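Local coordinates for protein redox-sensing transcriptional repressor rex (PDB 3WG9) that represses transcription as a DNA-binding homodimer of the Rex family, probably in response to changes in the cellular NADH/NAD(+) redox state, at the interface of chains A and B. Sequence-based numbering; all coordinates share one arbitrary frame. Chains: chain A/B, Redox-sensing transcriptional repressor rex.

Contact 1: the interface of chains A and B. Residues chain A 7, 55-56, 78; chain B 204, 211-212.
With its CG anti to the backbone N (chi1 174°), B:Tyr204 leans off the C-terminal helix of one Rex subunit toward A:Phe56, whose chi1 of -46° brings the ring edge at CE1 up to the phenol oxygen. The two aromatic side chains arrive from opposite directions. This is a domain-swapped contact of the homodimer: helix 195-214 of chain B packs against the N-terminal winged-helix part of chain A, which Rex proteins use to bind DNA.

The phenol oxygen OH of B:Tyr204 lies in the plane of the A:Phe56 ring, at its edge, 3.4 Å from CE1. A tyrosine suits this place because the hydroxyl at the end of its ring extends as far as A:Val7, where CG2 is 3.3 Å from OH. A:Ile78 CG2 sits over the centre of one face of A:Phe56, with A:Asn55 CB on the other, so the ring is held flat between two aliphatic groups. The branched isoleucine serves two rings at once, since the same CG2 touches B:Tyr204 CE1 at 3.6 Å, the two side chains running alongside each other.

Two turns further along the helix from B:Tyr204, B:Leu211 brings CD2 to 3.9 Å from A:Ile78 CG2. The long, flat B:Phe212 reaches A:Val7 with its ring end, CZ lying 3.4 Å from CG2, the two side chains crossing nearly at right angles. A water bridges the backbone oxygens of A:Ile78 and B:Tyr204.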
# COMPACT_ATOMS: atom_id res chain seq x y z
N VAL A 7 -12.24 -17.81 1.68
CA VAL A 7 -12.96 -16.60 2.02
C VAL A 7 -12.64 -15.54 0.95
O VAL A 7 -11.60 -15.60 0.27
CB VAL A 7 -12.55 -16.05 3.40
CG1 VAL A 7 -13.19 -14.73 3.62
CG2 VAL A 7 -12.95 -17.02 4.56
N ASN A 55 -17.42 -15.46 9.07
CA ASN A 55 -16.74 -16.36 8.17
C ASN A 55 -15.86 -17.28 8.98
O ASN A 55 -15.47 -18.36 8.50
CB ASN A 55 -15.86 -15.58 7.16
CG ASN A 55 -16.67 -14.87 6.08
OD1 ASN A 55 -17.09 -15.50 5.09
ND2 ASN A 55 -16.88 -13.56 6.24
N PHE A 56 -15.54 -16.84 10.21
CA PHE A 56 -14.56 -17.55 11.05
C PHE A 56 -15.16 -18.06 12.38
O PHE A 56 -14.46 -18.73 13.13
CB PHE A 56 -13.28 -16.70 11.30
CG PHE A 56 -12.72 -16.04 10.03
CD1 PHE A 56 -12.04 -16.79 9.10
CD2 PHE A 56 -12.98 -14.69 9.74
CE1 PHE A 56 -11.56 -16.19 7.92
CE2 PHE A 56 -12.48 -14.08 8.59
CZ PHE A 56 -11.79 -14.84 7.68
N ILE A 78 -6.19 -15.88 12.83
CA ILE A 78 -6.78 -15.94 11.47
C ILE A 78 -5.78 -15.44 10.40
O ILE A 78 -5.75 -15.94 9.26
CB ILE A 78 -8.07 -15.12 11.40
CG1 ILE A 78 -9.18 -15.78 12.27
CG2 ILE A 78 -8.55 -14.98 9.97
CD1 ILE A 78 -10.30 -14.79 12.68
N TYR B 204 -2.12 -14.76 5.72
CA TYR B 204 -3.47 -15.29 5.77
C TYR B 204 -3.65 -16.43 4.77
O TYR B 204 -4.14 -17.53 5.13
CB TYR B 204 -4.52 -14.21 5.60
CG TYR B 204 -5.91 -14.83 5.51
CD1 TYR B 204 -6.82 -14.74 6.56
CD2 TYR B 204 -6.30 -15.48 4.36
CE1 TYR B 204 -8.10 -15.33 6.45
CE2 TYR B 204 -7.55 -16.08 4.24
CZ TYR B 204 -8.45 -15.98 5.28
OH TYR B 204 -9.71 -16.56 5.11
N LEU B 211 -6.56 -23.29 8.48
CA LEU B 211 -7.52 -22.64 9.36
C LEU B 211 -8.90 -23.28 9.26
O LEU B 211 -9.59 -23.42 10.27
CB LEU B 211 -7.63 -21.15 9.01
CG LEU B 211 -8.63 -20.21 9.68
CD1 LEU B 211 -8.37 -20.10 11.19
CD2 LEU B 211 -8.59 -18.79 9.00
N PHE B 212 -9.33 -23.58 8.04
CA PHE B 212 -10.63 -24.20 7.82
C PHE B 212 -10.61 -25.72 7.92
O PHE B 212 -11.65 -26.33 7.78
CB PHE B 212 -11.21 -23.78 6.46
CG PHE B 212 -11.71 -22.39 6.46
CD1 PHE B 212 -13.01 -22.12 6.86
CD2 PHE B 212 -10.86 -21.33 6.16
CE1 PHE B 212 -13.46 -20.81 6.91
CE2 PHE B 212 -11.31 -20.03 6.19
CZ PHE B 212 -12.61 -19.75 6.55
O HOH W 1 -5.36 -18.25 7.55

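Contact 2: the interface of chains A and B. Residues chain A 196, 199-200; chain B 19, 81, 102, 106, 110.
The phenol oxygen OH of B:Tyr102 lies 3.0 Å from the backbone N of A:Ser196, a hydrogen bond in which the amide at the start of helix 195-215 is the donor. B:Tyr102 belongs to the Rossmann-fold part of this Rex repressor and is also an NAD(+)-binding residue, so the partner's helix probably begins close to the dinucleotide site. A tyrosine carries its hydroxyl far enough from helix 94-102 to offer an acceptor to the N-H at the helix start.

Further along the helix the contact becomes apolar. A:Leu199 CG is anti to the backbone N (chi1 -178°), which directs the isobutyl group onto B:Phe110; CD2 rests over the centre of that ring, 3.7 Å from its centroid. The branched leucine thus meets a flat aromatic face with a methyl group.

The flat ring of A:Phe200 suits a slot between B:Leu81 on one face and A:Ser196 CB, of its own helix, on the other. B:Leu81 CD1 covers the centre of its face, 3.6 Å from the centroid, while A:Ser196 CB lies toward the rim. Its CE1 touches B:Phe110 CE2 at 3.7 Å, and CE2 approaches ND1 of B:His19 at 4.2 Å. The carboxylate of B:Glu106, poorly ordered, stands near CZ. Replacing A:Phe200 by an alanine would probably leave B:Leu81 CD1 without the ring face it rests on and open a gap beside B:Phe110.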
# COMPACT_ATOMS: atom_id res chain seq x y z
N SER A 196 0.24 3.34 -5.86
CA SER A 196 -0.59 4.42 -6.38
C SER A 196 -2.05 4.32 -5.85
O SER A 196 -2.77 5.35 -5.85
CB SER A 196 -0.61 4.48 -7.92
OG SER A 196 -1.02 3.22 -8.42
N LEU A 199 -1.68 6.64 -3.09
CA LEU A 199 -1.40 8.06 -3.46
C LEU A 199 -2.60 8.73 -4.14
O LEU A 199 -2.87 9.91 -3.91
CB LEU A 199 -0.22 8.11 -4.42
CG LEU A 199 0.25 9.48 -4.89
CD1 LEU A 199 0.63 10.29 -3.68
CD2 LEU A 199 1.40 9.29 -5.92
N PHE A 200 -3.32 7.96 -4.97
CA PHE A 200 -4.37 8.57 -5.77
C PHE A 200 -5.60 8.88 -4.88
O PHE A 200 -6.47 9.63 -5.30
CB PHE A 200 -4.78 7.71 -6.98
CG PHE A 200 -3.69 7.59 -8.06
CD1 PHE A 200 -2.55 8.38 -8.04
CD2 PHE A 200 -3.83 6.66 -9.09
CE1 PHE A 200 -1.57 8.25 -9.04
CE2 PHE A 200 -2.86 6.52 -10.08
CZ PHE A 200 -1.72 7.32 -10.02
N HIS B 19 -9.43 2.47 -11.81
CA HIS B 19 -8.56 3.21 -12.74
C HIS B 19 -7.39 2.31 -13.20
O HIS B 19 -7.02 2.23 -14.37
CB HIS B 19 -8.01 4.43 -11.96
CG HIS B 19 -7.18 5.37 -12.78
ND1 HIS B 19 -5.80 5.32 -12.81
CD2 HIS B 19 -7.54 6.38 -13.61
CE1 HIS B 19 -5.34 6.27 -13.60
NE2 HIS B 19 -6.37 6.93 -14.10
N LEU B 81 -6.27 13.47 -11.27
CA LEU B 81 -5.02 13.18 -11.99
C LEU B 81 -4.81 14.01 -13.26
O LEU B 81 -3.78 13.90 -13.88
CB LEU B 81 -4.82 11.68 -12.24
CG LEU B 81 -4.90 10.84 -10.94
CD1 LEU B 81 -4.80 9.39 -11.29
CD2 LEU B 81 -3.72 11.18 -10.04
N TYR B 102 9.84 6.24 -7.37
CA TYR B 102 8.47 5.82 -7.72
C TYR B 102 7.60 7.00 -8.24
O TYR B 102 6.87 6.87 -9.23
CB TYR B 102 7.80 5.16 -6.49
CG TYR B 102 6.42 4.65 -6.76
CD1 TYR B 102 6.24 3.36 -7.24
CD2 TYR B 102 5.26 5.45 -6.52
CE1 TYR B 102 4.94 2.87 -7.56
CE2 TYR B 102 3.96 4.96 -6.79
CZ TYR B 102 3.82 3.65 -7.32
OH TYR B 102 2.60 3.08 -7.62
N GLU B 106 5.39 8.31 -11.39
CA GLU B 106 4.14 9.03 -11.08
C GLU B 106 4.34 10.56 -11.19
O GLU B 106 3.52 11.31 -10.64
CB GLU B 106 3.66 8.75 -9.64
CG GLU B 106 3.13 7.36 -9.31
CD GLU B 106 2.36 6.74 -10.44
OE1 GLU B 106 1.73 7.48 -11.23
OE2 GLU B 106 2.38 5.50 -10.55
N PHE B 110 2.75 14.34 -9.95
CA PHE B 110 3.28 14.61 -8.64
C PHE B 110 4.69 15.17 -8.74
O PHE B 110 5.69 14.44 -8.89
CB PHE B 110 3.15 13.37 -7.76
CG PHE B 110 1.71 12.91 -7.60
CD1 PHE B 110 0.95 13.34 -6.52
CD2 PHE B 110 1.12 12.10 -8.55
CE1 PHE B 110 -0.36 12.92 -6.36
CE2 PHE B 110 -0.19 11.66 -8.39
CZ PHE B 110 -0.93 12.07 -7.31

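Contact 3: the interface of chains A and B. Residues chain A 197-198, 201, 205; chain B 12-13, 16, 191.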
# COMPACT_ATOMS: atom_id res chain seq x y z
N ASP A 197 -2.50 3.13 -5.46
CA ASP A 197 -3.88 2.99 -4.98
C ASP A 197 -4.00 3.92 -3.74
O ASP A 197 -5.07 4.45 -3.50
CB ASP A 197 -4.22 1.59 -4.56
CG ASP A 197 -4.52 0.64 -5.75
OD1 ASP A 197 -4.45 1.06 -6.93
OD2 ASP A 197 -4.82 -0.53 -5.42
N SER A 198 -2.93 4.06 -2.95
CA SER A 198 -2.93 4.95 -1.79
C SER A 198 -2.71 6.41 -2.28
O SER A 198 -3.44 7.34 -1.86
CB SER A 198 -1.78 4.49 -0.81
OG SER A 198 -1.57 5.39 0.25
N THR A 201 -5.67 8.34 -3.66
CA THR A 201 -6.69 8.83 -2.72
C THR A 201 -6.36 10.23 -2.16
O THR A 201 -7.24 11.00 -1.70
CB THR A 201 -7.01 7.88 -1.57
OG1 THR A 201 -5.95 7.95 -0.62
CG2 THR A 201 -7.27 6.37 -2.03
N ARG A 205 -8.72 13.43 -2.69
CA ARG A 205 -9.18 14.28 -1.59
C ARG A 205 -8.83 15.74 -1.74
O ARG A 205 -9.65 16.59 -1.44
CB ARG A 205 -8.76 13.71 -0.23
CG ARG A 205 -9.63 12.48 0.12
CD ARG A 205 -9.11 11.84 1.42
NE ARG A 205 -7.98 10.94 1.18
CZ ARG A 205 -7.38 10.27 2.15
NH1 ARG A 205 -7.81 10.41 3.42
NH2 ARG A 205 -6.43 9.39 1.85
N ILE B 12 -13.99 5.93 -2.14
CA ILE B 12 -12.76 6.59 -2.68
C ILE B 12 -11.67 5.54 -2.84
O ILE B 12 -10.93 5.57 -3.80
CB ILE B 12 -12.31 7.70 -1.72
CG1 ILE B 12 -13.32 8.84 -1.78
CG2 ILE B 12 -10.80 8.22 -2.02
CD1 ILE B 12 -13.10 9.87 -0.57
N ARG B 13 -11.56 4.58 -1.93
CA ARG B 13 -10.49 3.57 -2.06
C ARG B 13 -10.74 2.54 -3.15
O ARG B 13 -9.80 1.92 -3.62
CB ARG B 13 -10.26 2.80 -0.75
CG ARG B 13 -9.70 3.75 0.38
CD ARG B 13 -8.97 2.99 1.48
NE ARG B 13 -8.50 3.91 2.52
CZ ARG B 13 -7.37 4.62 2.43
NH1 ARG B 13 -6.59 4.56 1.32
NH2 ARG B 13 -6.98 5.34 3.46
N PRO B 16 -9.28 4.15 -7.29
CA PRO B 16 -8.00 3.84 -7.94
C PRO B 16 -7.89 2.40 -8.44
O PRO B 16 -7.17 2.19 -9.41
CB PRO B 16 -6.94 4.16 -6.86
CG PRO B 16 -7.72 5.09 -5.87
CD PRO B 16 -9.11 4.52 -5.88
N GLU B 191 -2.76 10.35 4.81
CA GLU B 191 -2.94 9.00 4.24
C GLU B 191 -1.78 8.14 4.77
O GLU B 191 -0.60 8.42 4.46
CB GLU B 191 -2.90 9.08 2.70
CG GLU B 191 -2.76 7.73 1.95
CD GLU B 191 -3.97 6.79 2.14
OE1 GLU B 191 -4.96 7.18 2.83
OE2 GLU B 191 -3.90 5.65 1.61
O HOH W 2 -6.38 3.01 -0.87
O HOH W 3 -6.74 8.48 5.21
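A:Thr201, from the C-terminal helix of chain A, and B:Glu191, on strand 189-192 of chain B, meet at about a right angle where the swapped helix lies against the other Rex subunit. Threonine suits the place because its methyl CG2 and hydroxyl OG1 face different surroundings. CB packs 3.8 Å from B:Ile12 CG2, and CG2 approaches B:Pro16, both on helix 9-27 of the winged-helix part. A chi1 of 76° turns OG1 back along the helix to donate to A:Ser198 O, about one turn earlier; OG1 also accepts from A:Arg205 NH2.

The carboxylate of B:Glu191 is gripped from both subunits. B:Arg13 holds it end-on, NH1 to OE2 and NH2 to OE1 (2.8 Å), the latter on the syn lone pair. A:Ser198 OG donates to the anti lone pair of OE2 at 2.7 Å. A:Arg205 NH2 forms a salt bridge to OE1 at 2.8 Å, coming from above the carboxylate plane, with the guanidinium plane turned 83° to it. Two arginines sharing one carboxylate would probably favour its charged form. A:Arg205 is itself steadied by its NE, which donates to A:Thr201 O. A water 2.7 Å from B:Arg13 NH1 makes a longer, 3.3 Å approach to A:Asp197 O.

Contact 2 and contact 3 are neighbours, their C-alpha centres about 9 Å apart, while contact 1 lies about 33 Å from contact 2 and 27 Å from contact 3. All three draw on the C-terminal helix: contacts 2 and 3 use residues 196 to 205 in chain A, contact 1 residues 204 to 212 in chain B. Helix 9-27 of chain B also serves both contact 2 and contact 3. Because the dimer is two-fold symmetric, each helix makes every kind of contact, touching the partner's Rossmann and winged-helix parts. Such swapping could couple the nucleotide site to the placement of the DNA-binding parts.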